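Local structure of catalase-3 (Neurospora crassa, 4AJ9) at residues C[65-73]-C[252-263]; C[194-202]-C[237-245]. The protein catalyses the conversion of hydrogen peroxide into oxygen and water with a heme cofactor, probably protecting cells from peroxide's toxic effects. All coordinates share one frame; numbering follows the deposited sequence.

Overall arrangement
Contacts 1 and 2 lie side by side in the buried catalase core, their centres about 16 Å apart, with contact 2 nested inside the chain loop that contact 1 closes. Helices 241-250 and 254-264 follow each other in the chain, and each supplies part of one side of a contact. A salt bridge from R201 NH1 of contact 2 to D258 OD2 of contact 1, 2.9 Å long, ties them together. Contact 1 reaches the active site directly, since H65 lies against the heme. Contact 2 stands farther back: the side chain of P200 is about 12 Å from that of H65 and about 13 Å from the heme. Both contacts touch the second subunit.

Contact 1: residues C[65-73]-C[252-263]; sequences HARGAGAHG and ADFHRQDLWDAI. With HEM (protoporphyrin IX containing Fe), chain Y.
R67, A69 and A71 carry most of the contact of segment 65-73 with segment 252-263, an example of a sheet strand coupled to a helix while its leading end serves a cofactor. At that end H65, the predicted active-site histidine, lays one face over pyrrole A of the heme, with CD2 3.3 Å from C1A; a hydrogen bond between its ND1 and S104 OG helps hold the ring's rotation. R67 reaches across to the helix start. Its CG is anti to the backbone N (chi1 180°) and its chain bends at chi2, which swings the guanidinium onto that of R256: the two stack flat, centres 3.6 Å apart and planes 6° from parallel. Carboxylates probably offset the paired charges. R67 NH2 makes a nearly straight salt bridge to D253 OD1 (2.8 Å); OD1 lies in the guanidinium plane, while NH2 comes to its anti side, tilted well out of the carboxylate plane. R67 NE pairs with D114, and R256 NH1 reaches E165 of the second subunit. A leucine in place of R67 would probably cost D253 and D114 their arginine partner and leave the R256 guanidinium without the flat group it stacks on. A water joins A66 O and G68 N to R256 NH2. Further on, A69 CB abuts R256 CB at 3.4 Å. A71 repeats the approach, its CB tight against I263 CD1 (3.4 Å) and more loosely beside L259 CD2. Strand 68-77 is hydrogen-bonded between antiparallel strands 96-104 and 305-314 of the catalase β-barrel sheet, while helix 254-264 runs nearly along it, the short axes 8.3 Å apart at 10°.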
loop_
_atom_site.group_PDB
_atom_site.type_symbol
_atom_site.label_atom_id
_atom_site.label_comp_id
_atom_site.label_asym_id
_atom_site.label_seq_id
_atom_site.Cartn_x
_atom_site.Cartn_y
_atom_site.Cartn_z
ATOM N N HIS C 65 14.949 -15.060 -3.331
ATOM C CA HIS C 65 14.831 -15.968 -2.183
ATOM C C HIS C 65 13.385 -16.101 -1.665
ATOM O O HIS C 65 13.169 -16.302 -0.468
ATOM C CB HIS C 65 15.724 -15.513 -1.019
ATOM C CG HIS C 65 17.191 -15.468 -1.336
ATOM N ND1 HIS C 65 18.083 -16.410 -0.865
ATOM C CD2 HIS C 65 17.925 -14.575 -2.046
ATOM C CE1 HIS C 65 19.301 -16.107 -1.281
ATOM N NE2 HIS C 65 19.233 -14.994 -1.993
ATOM N N ALA C 66 12.404 -15.973 -2.554
ATOM C CA ALA C 66 11.002 -16.054 -2.146
ATOM C C ALA C 66 10.657 -17.418 -1.519
ATOM O O ALA C 66 9.804 -17.504 -0.624
ATOM C CB ALA C 66 10.085 -15.754 -3.336
ATOM N N ARG C 67 11.332 -18.467 -1.993
ATOM C CA ARG C 67 11.137 -19.834 -1.488
ATOM C C ARG C 67 12.108 -20.178 -0.359
ATOM O O ARG C 67 13.322 -20.231 -0.563
ATOM C CB ARG C 67 11.304 -20.841 -2.633
ATOM C CG ARG C 67 11.134 -22.320 -2.229
ATOM C CD ARG C 67 9.715 -22.662 -1.786
ATOM N NE ARG C 67 9.630 -24.062 -1.335
ATOM C CZ ARG C 67 8.523 -24.674 -0.929
ATOM N NH1 ARG C 67 7.357 -24.033 -0.913
ATOM N NH2 ARG C 67 8.586 -25.941 -0.527
ATOM N N GLY C 68 11.584 -20.395 0.843
ATOM C CA GLY C 68 12.445 -20.810 1.934
ATOM C C GLY C 68 11.711 -21.145 3.211
ATOM O O GLY C 68 10.484 -21.073 3.270
ATOM N N ALA C 69 12.473 -21.504 4.236
ATOM C CA ALA C 69 11.912 -21.937 5.498
ATOM C C ALA C 69 12.898 -21.650 6.617
ATOM O O ALA C 69 14.113 -21.607 6.399
ATOM C CB ALA C 69 11.571 -23.430 5.445
ATOM N N GLY C 70 12.386 -21.437 7.819
ATOM C CA GLY C 70 13.253 -21.049 8.906
ATOM C C GLY C 70 12.918 -21.622 10.264
ATOM O O GLY C 70 11.913 -22.327 10.437
ATOM N N ALA C 71 13.773 -21.309 11.238
ATOM C CA ALA C 71 13.603 -21.822 12.592
ATOM C C ALA C 71 14.275 -20.927 13.614
ATOM O O ALA C 71 15.177 -20.158 13.274
ATOM C CB ALA C 71 14.148 -23.251 12.701
ATOM N N HIS C 72 13.818 -21.028 14.860
ATOM C CA HIS C 72 14.445 -20.337 15.988
ATOM C C HIS C 72 15.545 -21.193 16.596
ATOM O O HIS C 72 15.513 -22.418 16.500
ATOM C CB HIS C 72 13.415 -20.040 17.083
ATOM C CG HIS C 72 12.318 -19.110 16.654
ATOM N ND1 HIS C 72 12.343 -17.754 16.911
ATOM C CD2 HIS C 72 11.156 -19.345 15.996
ATOM C CE1 HIS C 72 11.250 -17.194 16.422
ATOM N NE2 HIS C 72 10.513 -18.137 15.864
ATOM N N GLY C 73 16.508 -20.552 17.246
ATOM C CA GLY C 73 17.507 -21.307 17.967
ATOM C C GLY C 73 18.315 -20.437 18.898
ATOM O O GLY C 73 17.898 -19.331 19.255
ATOM N N ALA C 252 7.893 -31.173 -3.169
ATOM C CA ALA C 252 8.420 -29.834 -3.319
ATOM C C ALA C 252 8.881 -29.273 -1.970
ATOM O O ALA C 252 9.664 -28.326 -1.919
ATOM C CB ALA C 252 7.364 -28.931 -3.946
ATOM N N ASP C 253 8.411 -29.881 -0.888
ATOM C CA ASP C 253 8.677 -29.390 0.460
ATOM C C ASP C 253 9.787 -30.159 1.164
ATOM O O ASP C 253 9.915 -30.110 2.386
ATOM C CB ASP C 253 7.396 -29.475 1.277
ATOM C CG ASP C 253 6.284 -28.642 0.672
ATOM O OD1 ASP C 253 6.501 -27.425 0.529
ATOM O OD2 ASP C 253 5.222 -29.198 0.314
ATOM N N PHE C 254 10.594 -30.859 0.383
ATOM C CA PHE C 254 11.561 -31.796 0.949
ATOM C C PHE C 254 12.444 -31.131 2.005
ATOM O O PHE C 254 12.631 -31.668 3.101
ATOM C CB PHE C 254 12.411 -32.388 -0.177
ATOM C CG PHE C 254 13.459 -33.390 0.286
ATOM C CD1 PHE C 254 13.087 -34.664 0.712
ATOM C CD2 PHE C 254 14.812 -33.077 0.229
ATOM C CE1 PHE C 254 14.042 -35.591 1.112
ATOM C CE2 PHE C 254 15.772 -34.001 0.622
ATOM C CZ PHE C 254 15.381 -35.265 1.069
ATOM N N HIS C 255 12.994 -29.965 1.684
ATOM C CA HIS C 255 13.932 -29.315 2.603
ATOM C C HIS C 255 13.244 -28.685 3.819
ATOM O O HIS C 255 13.731 -28.800 4.946
ATOM C CB HIS C 255 14.798 -28.280 1.885
ATOM C CG HIS C 255 15.845 -28.875 0.992
ATOM N ND1 HIS C 255 16.512 -28.140 0.035
ATOM C CD2 HIS C 255 16.342 -30.135 0.911
ATOM C CE1 HIS C 255 17.369 -28.921 -0.601
ATOM N NE2 HIS C 255 17.282 -30.138 -0.090
ATOM N N ARG C 256 12.125 -28.000 3.606
ATOM C CA ARG C 256 11.438 -27.437 4.758
ATOM C C ARG C 256 10.880 -28.542 5.658
ATOM O O ARG C 256 10.832 -28.373 6.867
ATOM C CB ARG C 256 10.361 -26.411 4.372
ATOM C CG ARG C 256 9.182 -26.930 3.588
ATOM C CD ARG C 256 8.135 -25.814 3.393
ATOM N NE ARG C 256 8.724 -24.635 2.744
ATOM C CZ ARG C 256 8.053 -23.536 2.414
ATOM N NH1 ARG C 256 6.754 -23.442 2.663
ATOM N NH2 ARG C 256 8.684 -22.528 1.822
ATOM N N GLN C 257 10.454 -29.662 5.072
ATOM C CA GLN C 257 10.029 -30.798 5.886
ATOM C C GLN C 257 11.213 -31.393 6.667
ATOM O O GLN C 257 11.079 -31.734 7.848
ATOM C CB GLN C 257 9.352 -31.878 5.028
ATOM C CG GLN C 257 8.676 -32.985 5.843
ATOM C CD GLN C 257 7.356 -32.537 6.467
ATOM O OE1 GLN C 257 6.377 -32.283 5.758
ATOM N NE2 GLN C 257 7.320 -32.449 7.798
ATOM N N ASP C 258 12.366 -31.523 6.011
ATOM C CA ASP C 258 13.553 -32.098 6.659
ATOM C C ASP C 258 13.937 -31.288 7.907
ATOM O O ASP C 258 14.190 -31.841 8.974
ATOM C CB ASP C 258 14.724 -32.187 5.667
ATOM C CG ASP C 258 16.057 -32.421 6.349
ATOM O OD1 ASP C 258 16.582 -31.477 6.986
ATOM O OD2 ASP C 258 16.585 -33.550 6.253
ATOM N N LEU C 259 13.963 -29.970 7.775
ATOM C CA LEU C 259 14.326 -29.098 8.894
ATOM C C LEU C 259 13.297 -29.192 10.017
ATOM O O LEU C 259 13.645 -29.301 11.205
ATOM C CB LEU C 259 14.423 -27.652 8.398
ATOM C CG LEU C 259 14.740 -26.590 9.444
ATOM C CD1 LEU C 259 16.078 -26.874 10.088
ATOM C CD2 LEU C 259 14.715 -25.210 8.802
ATOM N N TRP C 260 12.025 -29.126 9.638
ATOM C CA TRP C 260 10.940 -29.217 10.603
ATOM C C TRP C 260 11.054 -30.519 11.378
ATOM O O TRP C 260 10.913 -30.528 12.599
ATOM C CB TRP C 260 9.579 -29.176 9.903
ATOM C CG TRP C 260 8.416 -29.043 10.856
ATOM C CD1 TRP C 260 7.738 -30.054 11.487
ATOM C CD2 TRP C 260 7.802 -27.820 11.287
ATOM N NE1 TRP C 260 6.741 -29.526 12.289
ATOM C CE2 TRP C 260 6.763 -28.159 12.180
ATOM C CE3 TRP C 260 8.036 -26.468 11.007
ATOM C CZ2 TRP C 260 5.951 -27.194 12.785
ATOM C CZ3 TRP C 260 7.217 -25.512 11.607
ATOM C CH2 TRP C 260 6.199 -25.883 12.489
ATOM N N ASP C 261 11.294 -31.615 10.659
ATOM C CA ASP C 261 11.307 -32.948 11.266
ATOM C C ASP C 261 12.489 -33.113 12.213
ATOM O O ASP C 261 12.357 -33.687 13.297
ATOM C CB ASP C 261 11.364 -34.062 10.200
ATOM C CG ASP C 261 10.035 -34.295 9.506
ATOM O OD1 ASP C 261 8.992 -33.800 9.981
ATOM O OD2 ASP C 261 10.039 -34.999 8.479
ATOM N N ALA C 262 13.653 -32.633 11.783
ATOM C CA ALA C 262 14.860 -32.738 12.588
ATOM C C ALA C 262 14.630 -32.038 13.919
ATOM O O ALA C 262 14.972 -32.562 14.980
ATOM C CB ALA C 262 16.054 -32.131 11.848
ATOM N N ILE C 263 14.024 -30.857 13.863
ATOM C CA ILE C 263 13.772 -30.088 15.073
ATOM C C ILE C 263 12.700 -30.721 15.964
ATOM O O ILE C 263 12.858 -30.784 17.189
ATOM C CB ILE C 263 13.425 -28.618 14.737
ATOM C CG1 ILE C 263 14.663 -27.924 14.160
ATOM C CG2 ILE C 263 12.905 -27.887 15.976
ATOM C CD1 ILE C 263 14.409 -26.519 13.617
HETATM C CHA HEM Y . 17.178 -11.466 -0.157
HETATM C CHB HEM Y . 21.702 -13.215 0.244
HETATM C CHC HEM Y . 23.200 -9.973 -3.029
HETATM C CHD HEM Y . 18.927 -7.710 -2.744
HETATM C C1A HEM Y . 18.251 -12.258 0.211
HETATM C C2A HEM Y . 18.217 -13.407 1.108
HETATM C C3A HEM Y . 19.467 -13.895 1.202
HETATM C C4A HEM Y . 20.334 -13.064 0.390
HETATM C CMA HEM Y . 19.942 -15.110 2.035
HETATM C CAA HEM Y . 16.940 -13.982 1.778
HETATM C CBA HEM Y . 16.800 -13.520 3.225
HETATM C CGA HEM Y . 15.601 -14.205 3.827
HETATM O O1A HEM Y . 14.571 -13.527 4.063
HETATM O O2A HEM Y . 15.670 -15.441 4.065
HETATM C C1B HEM Y . 22.518 -12.450 -0.566
HETATM C C2B HEM Y . 23.966 -12.537 -0.643
HETATM C C3B HEM Y . 24.384 -11.657 -1.566
HETATM C C4B HEM Y . 23.215 -10.969 -2.075
HETATM C CMB HEM Y . 24.795 -13.526 0.208
HETATM C CAB HEM Y . 25.828 -11.321 -2.011
HETATM C CBB HEM Y . 26.861 -11.524 -1.184
HETATM C C1C HEM Y . 22.200 -9.041 -3.162
HETATM C C2C HEM Y . 22.318 -7.744 -3.811
HETATM C C3C HEM Y . 21.124 -7.149 -3.739
HETATM C C4C HEM Y . 20.234 -8.014 -3.010
HETATM C CMC HEM Y . 23.583 -7.201 -4.502
HETATM C CAC HEM Y . 20.719 -5.752 -4.228
HETATM C CBC HEM Y . 21.619 -4.767 -4.207
HETATM C C1D HEM Y . 18.059 -8.498 -2.047
HETATM C C2D HEM Y . 16.685 -8.151 -1.791
HETATM C C3D HEM Y . 16.139 -9.323 -0.987
HETATM C C4D HEM Y . 17.237 -10.252 -0.831
HETATM C CMD HEM Y . 15.958 -6.869 -2.248
HETATM C CAD HEM Y . 14.713 -9.472 -0.435
HETATM C CBD HEM Y . 14.751 -9.013 1.018
HETATM C CGD HEM Y . 13.357 -9.020 1.585
HETATM O O1D HEM Y . 13.226 -9.074 2.831
HETATM O O2D HEM Y . 12.384 -9.002 0.788
HETATM N NA HEM Y . 19.557 -12.082 -0.198
HETATM N NB HEM Y . 22.103 -11.483 -1.447
HETATM N NC HEM Y . 20.914 -9.166 -2.683
HETATM N ND HEM Y . 18.353 -9.726 -1.469
HETATM FE FE HEM Y . 20.268 -10.586 -1.353
HETATM O O HOH W 1 8.549 -19.569 0.761
HETATM O O HOH W 2 4.880 -25.245 0.558
#

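Contact 2: residues C[194-202]-C[237-245]; sequences MSGNGIPRS and AALVWEEAQ
I199 O accepts a nearly straight hydrogen bond from L239 N (2.8 Å), which arrives almost along the carbonyl axis. With its companion, R201 N to A237 O, it makes a single antiparallel β-bridge in the catalase core, showing how two loops can be joined without forming a sheet. P200 and A238 are the non-hydrogen-bonded pair between these links, their CA atoms 4.0 Å apart; a proline fits there because the bridge asks nothing of its nitrogen. The second bond is as straight but meets its acceptor differently: R201 N stands above the carbonyl plane of A237, 42° out of it.

I199 carries the apolar side of the contact. Its CG1 sits between the backbone N and the carbonyl carbon (chi1 49°), a setting that sends CD1 over the chain at the helix start, 3.5 Å from W241 N. CG2 meanwhile meets the edge of the W241 ring at CE3 and touches A244 CB, each at 4.0 Å. Past the bridge, L239 CD2 lies against CA and CD of R201. The guanidinium of R201 continues to a salt bridge with D586, besides the one to helix 254-264.

Helix 241-250 begins just after the bridge. V240 at its N-cap gives its backbone N-H to E243 OE1, one half of a capping box, and the E243 carboxylate is also paired with K625 and K669. On the other segment, the 3-10 turn that follows the ST turn of S195 brings G196 O to 3.4 Å from A238 CB, a methyl that lies equally near I199 O.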
loop_
_atom_site.group_PDB
_atom_site.type_symbol
_atom_site.label_atom_id
_atom_site.label_comp_id
_atom_site.label_asym_id
_atom_site.label_seq_id
_atom_site.Cartn_x
_atom_site.Cartn_y
_atom_site.Cartn_z
ATOM N N MET C 194 26.645 -25.243 -10.113
ATOM C CA MET C 194 26.651 -26.471 -10.914
ATOM C C MET C 194 27.232 -27.662 -10.151
ATOM O O MET C 194 27.225 -28.780 -10.656
ATOM C CB MET C 194 27.430 -26.269 -12.218
ATOM C CG MET C 194 26.842 -25.221 -13.154
ATOM S SD MET C 194 25.197 -25.690 -13.746
ATOM C CE MET C 194 24.200 -24.337 -13.105
ATOM N N SER C 195 27.732 -27.423 -8.937
ATOM C CA SER C 195 28.244 -28.504 -8.102
ATOM C C SER C 195 27.163 -28.972 -7.132
ATOM O O SER C 195 25.981 -28.618 -7.282
ATOM C CB SER C 195 29.494 -28.051 -7.332
ATOM O OG SER C 195 29.138 -27.235 -6.218
ATOM N N GLY C 196 27.552 -29.776 -6.145
ATOM C CA GLY C 196 26.600 -30.236 -5.149
ATOM C C GLY C 196 25.987 -29.096 -4.352
ATOM O O GLY C 196 24.911 -29.233 -3.778
ATOM N N ASN C 197 26.674 -27.957 -4.298
ATOM C CA ASN C 197 26.126 -26.813 -3.573
ATOM C C ASN C 197 24.780 -26.387 -4.168
ATOM O O ASN C 197 23.958 -25.775 -3.492
ATOM C CB ASN C 197 27.097 -25.628 -3.589
ATOM C CG ASN C 197 28.280 -25.830 -2.657
ATOM O OD1 ASN C 197 29.088 -26.739 -2.849
ATOM N ND2 ASN C 197 28.385 -24.983 -1.641
ATOM N N GLY C 198 24.571 -26.704 -5.442
ATOM C CA GLY C 198 23.347 -26.312 -6.120
ATOM C C GLY C 198 22.181 -27.201 -5.738
ATOM O O GLY C 198 21.017 -26.793 -5.860
ATOM N N ILE C 199 22.497 -28.418 -5.283
ATOM C CA ILE C 199 21.480 -29.416 -4.933
ATOM C C ILE C 199 21.777 -30.151 -3.622
ATOM O O ILE C 199 21.951 -31.388 -3.596
ATOM C CB ILE C 199 21.267 -30.448 -6.067
ATOM C CG1 ILE C 199 22.610 -31.004 -6.566
ATOM C CG2 ILE C 199 20.522 -29.823 -7.209
ATOM C CD1 ILE C 199 22.459 -32.058 -7.699
ATOM N N PRO C 200 21.821 -29.394 -2.517
ATOM C CA PRO C 200 22.123 -29.948 -1.199
ATOM C C PRO C 200 21.057 -30.930 -0.770
ATOM O O PRO C 200 19.889 -30.820 -1.181
ATOM C CB PRO C 200 22.094 -28.710 -0.286
ATOM C CG PRO C 200 21.244 -27.727 -1.014
ATOM C CD PRO C 200 21.563 -27.945 -2.458
ATOM N N ARG C 201 21.466 -31.883 0.056
ATOM C CA ARG C 201 20.565 -32.873 0.639
ATOM C C ARG C 201 19.580 -32.224 1.609
ATOM O O ARG C 201 18.427 -32.656 1.719
ATOM C CB ARG C 201 21.387 -33.969 1.334
ATOM C CG ARG C 201 20.637 -34.761 2.389
ATOM C CD ARG C 201 19.417 -35.500 1.815
ATOM N NE ARG C 201 18.858 -36.357 2.853
ATOM C CZ ARG C 201 18.074 -35.911 3.828
ATOM N NH1 ARG C 201 17.726 -34.628 3.873
ATOM N NH2 ARG C 201 17.630 -36.748 4.752
ATOM N N SER C 202 20.019 -31.178 2.303
ATOM C CA SER C 202 19.121 -30.423 3.182
ATOM C C SER C 202 19.778 -29.123 3.604
ATOM O O SER C 202 20.968 -28.921 3.354
ATOM C CB SER C 202 18.776 -31.228 4.430
ATOM O OG SER C 202 19.775 -31.068 5.425
ATOM N N ALA C 237 26.323 -32.492 2.346
ATOM C CA ALA C 237 25.821 -33.613 1.556
ATOM C C ALA C 237 24.976 -33.082 0.415
ATOM O O ALA C 237 24.313 -32.059 0.562
ATOM C CB ALA C 237 24.993 -34.558 2.431
ATOM N N ALA C 238 25.003 -33.764 -0.726
ATOM C CA ALA C 238 24.233 -33.320 -1.886
ATOM C C ALA C 238 23.566 -34.474 -2.620
ATOM O O ALA C 238 23.967 -35.631 -2.501
ATOM C CB ALA C 238 25.114 -32.533 -2.836
ATOM N N LEU C 239 22.534 -34.136 -3.379
ATOM C CA LEU C 239 21.807 -35.092 -4.185
ATOM C C LEU C 239 22.514 -35.220 -5.533
ATOM O O LEU C 239 23.546 -34.584 -5.746
ATOM C CB LEU C 239 20.388 -34.566 -4.389
ATOM C CG LEU C 239 19.652 -34.175 -3.101
ATOM C CD1 LEU C 239 18.287 -33.536 -3.406
ATOM C CD2 LEU C 239 19.490 -35.383 -2.179
ATOM N N VAL C 240 21.971 -36.036 -6.438
ATOM C CA VAL C 240 22.372 -35.977 -7.844
ATOM C C VAL C 240 21.231 -35.340 -8.643
ATOM O O VAL C 240 20.087 -35.346 -8.190
ATOM C CB VAL C 240 22.772 -37.373 -8.406
ATOM C CG1 VAL C 240 23.980 -37.911 -7.636
ATOM C CG2 VAL C 240 21.610 -38.357 -8.328
ATOM N N TRP C 241 21.539 -34.764 -9.801
ATOM C CA TRP C 241 20.541 -33.985 -10.538
ATOM C C TRP C 241 19.283 -34.786 -10.903
ATOM O O TRP C 241 18.153 -34.334 -10.668
ATOM C CB TRP C 241 21.153 -33.329 -11.780
ATOM C CG TRP C 241 20.151 -32.540 -12.570
ATOM C CD1 TRP C 241 19.808 -32.729 -13.880
ATOM C CD2 TRP C 241 19.329 -31.466 -12.091
ATOM N NE1 TRP C 241 18.833 -31.826 -14.249
ATOM C CE2 TRP C 241 18.522 -31.043 -13.169
ATOM C CE3 TRP C 241 19.199 -30.820 -10.857
ATOM C CZ2 TRP C 241 17.610 -29.991 -13.056
ATOM C CZ3 TRP C 241 18.279 -29.783 -10.739
ATOM C CH2 TRP C 241 17.498 -29.379 -11.834
ATOM N N GLU C 242 19.482 -35.978 -11.459
ATOM C CA GLU C 242 18.365 -36.831 -11.857
ATOM C C GLU C 242 17.443 -37.168 -10.681
ATOM O O GLU C 242 16.265 -37.413 -10.876
ATOM C CB GLU C 242 18.858 -38.112 -12.563
ATOM C CG GLU C 242 19.908 -38.914 -11.813
ATOM C CD GLU C 242 21.341 -38.481 -12.114
ATOM O OE1 GLU C 242 21.563 -37.304 -12.481
ATOM O OE2 GLU C 242 22.252 -39.328 -11.972
ATOM N N GLU C 243 17.997 -37.181 -9.472
ATOM C CA GLU C 243 17.242 -37.398 -8.241
ATOM C C GLU C 243 16.477 -36.138 -7.855
ATOM O O GLU C 243 15.273 -36.176 -7.580
ATOM C CB GLU C 243 18.224 -37.731 -7.120
ATOM C CG GLU C 243 17.631 -37.932 -5.733
ATOM C CD GLU C 243 18.712 -38.241 -4.710
ATOM O OE1 GLU C 243 19.892 -37.903 -4.976
ATOM O OE2 GLU C 243 18.395 -38.839 -3.657
ATOM N N ALA C 244 17.201 -35.023 -7.809
ATOM C CA ALA C 244 16.627 -33.727 -7.440
ATOM C C ALA C 244 15.416 -33.367 -8.297
ATOM O O ALA C 244 14.470 -32.747 -7.811
ATOM C CB ALA C 244 17.685 -32.628 -7.532
ATOM N N GLN C 245 15.439 -33.776 -9.562
ATOM C CA GLN C 245 14.337 -33.479 -10.476
ATOM C C GLN C 245 13.060 -34.230 -10.121
ATOM O O GLN C 245 11.982 -33.651 -10.109
ATOM C CB GLN C 245 14.723 -33.803 -11.909
ATOM C CG GLN C 245 15.715 -32.849 -12.519
ATOM C CD GLN C 245 15.720 -32.974 -14.016
ATOM O OE1 GLN C 245 16.051 -34.025 -14.552
ATOM N NE2 GLN C 245 15.309 -31.915 -14.702
#